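Ornithine carbamoyltransferase (Gloeobacter violaceus, PDB 3GD5) catalyses the reversible transfer of the carbamoyl group from carbamoyl phosphate to L-ornithine, giving L-citrulline and phosphate in the first of three steps leading from ornithine to arginine. Local coordinates at the interface of chains A and B. Sequence-based numbering; all coordinates share one arbitrary frame. Chains: chain A/B, Ornithine carbamoyltransferase.

The interface of chains A and B. Residues chain A 165-166, 191-193; chain B 192, 245, 249.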
# COMPACT_ATOMS: atom_id res chain seq x y z
N ASP A 165 5.86 31.78 -5.18
CA ASP A 165 4.61 31.61 -4.43
C ASP A 165 4.70 32.20 -3.03
O ASP A 165 5.65 31.95 -2.30
CB ASP A 165 4.27 30.11 -4.37
CG ASP A 165 3.14 29.80 -3.42
OD1 ASP A 165 2.21 30.63 -3.27
OD2 ASP A 165 3.17 28.71 -2.82
N GLY A 166 3.70 33.00 -2.67
CA GLY A 166 3.67 33.60 -1.34
C GLY A 166 3.35 32.52 -0.34
O GLY A 166 2.18 32.33 0.04
N GLY A 191 -3.30 34.95 -7.70
CA GLY A 191 -3.92 34.19 -6.62
C GLY A 191 -2.99 33.51 -5.63
O GLY A 191 -3.43 32.73 -4.78
N PHE A 192 -1.70 33.80 -5.72
CA PHE A 192 -0.74 33.17 -4.83
C PHE A 192 0.05 34.20 -4.05
O PHE A 192 1.26 34.07 -3.90
CB PHE A 192 0.21 32.27 -5.62
CG PHE A 192 -0.48 31.18 -6.40
CD1 PHE A 192 -1.27 31.50 -7.50
CD2 PHE A 192 -0.37 29.85 -6.02
CE1 PHE A 192 -1.94 30.51 -8.22
CE2 PHE A 192 -1.03 28.84 -6.72
CZ PHE A 192 -1.83 29.18 -7.83
N THR A 193 -0.64 35.22 -3.55
CA THR A 193 0.02 36.27 -2.79
C THR A 193 0.16 35.86 -1.33
O THR A 193 -0.51 34.94 -0.86
CB THR A 193 -0.79 37.60 -2.86
OG1 THR A 193 -2.07 37.41 -2.23
CG2 THR A 193 -1.01 38.02 -4.30
N PHE B 192 -5.94 30.24 -14.61
CA PHE B 192 -6.68 29.01 -14.91
C PHE B 192 -7.61 29.13 -16.11
O PHE B 192 -8.70 28.57 -16.12
CB PHE B 192 -7.47 28.56 -13.68
CG PHE B 192 -6.61 28.37 -12.46
CD1 PHE B 192 -6.13 29.47 -11.76
CD2 PHE B 192 -6.23 27.09 -12.06
CE1 PHE B 192 -5.27 29.30 -10.68
CE2 PHE B 192 -5.38 26.91 -10.98
CZ PHE B 192 -4.89 28.01 -10.29
N HIS B 245 -5.41 30.25 -0.38
CA HIS B 245 -4.98 30.28 -1.78
C HIS B 245 -6.07 29.74 -2.70
O HIS B 245 -6.78 30.50 -3.35
CB HIS B 245 -3.69 29.47 -1.96
CG HIS B 245 -2.45 30.30 -1.96
ND1 HIS B 245 -2.22 31.31 -1.05
CD2 HIS B 245 -1.34 30.24 -2.74
CE1 HIS B 245 -1.03 31.84 -1.27
NE2 HIS B 245 -0.48 31.21 -2.29
N LEU B 249 -8.89 32.05 -4.35
CA LEU B 249 -8.70 32.03 -5.79
C LEU B 249 -9.98 31.71 -6.59
O LEU B 249 -10.30 32.39 -7.56
CB LEU B 249 -7.61 31.00 -6.12
CG LEU B 249 -6.94 30.93 -7.49
CD1 LEU B 249 -6.42 32.30 -7.91
CD2 LEU B 249 -5.80 29.93 -7.42
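In chain A the backbone is extended at A:Asp165, bends through A:Gly191 and A:Phe192 and straightens at A:Thr193, while in chain B B:His245 stands just ahead of the short helix 246-250, which carries B:Leu249. The imidazole of B:His245 enters between the two chain A segments. Its NE2 donates a hydrogen bond to the carboxylate oxygen OD1 of A:Asp165 at 2.9 Å, the two side chains meeting tip to tip. OD1 receives it through its syn lone pair and lies near the imidazole plane, although the bond is bent to 146° at the hydrogen. With CG anti to the backbone N (chi1 170°), A:Asp165 directs its carboxylate at the partner chain; its negative charge may favour a protonated imidazole. Backbone carbonyls line the same ring: CE1 of B:His245 lies 3.2 Å from O of A:Thr193, and O of A:Gly191 sits over one face, towards the rim. The site exemplifies a polar anchor flanked by aromatic and aliphatic packing. The imidazole turns its CD2-NE2 side towards the phenyl of A:Phe192, off-centre and almost perpendicular (89°), with CD2 of B:His245 3.4 Å from CD2 of A:Phe192. An alanine in place of B:His245 would probably weaken this junction, losing both the bond to the carboxylate and the aromatic packing. B:Leu249 divides its branches, CD1 resting 3.4 Å from CA of A:Gly191 and CD2 lying over the phenyl face towards its CE1-CZ rim. Tip to tip, A:Phe192 and B:Phe192 meet with their CZ atoms 4.1 Å apart, near the two-fold axis. The patch belongs to a symmetric contact in the homohexamer, built from loops after strands 159-163 and 183-187 of the ornithine-binding domain and the partner's 246-250 helix.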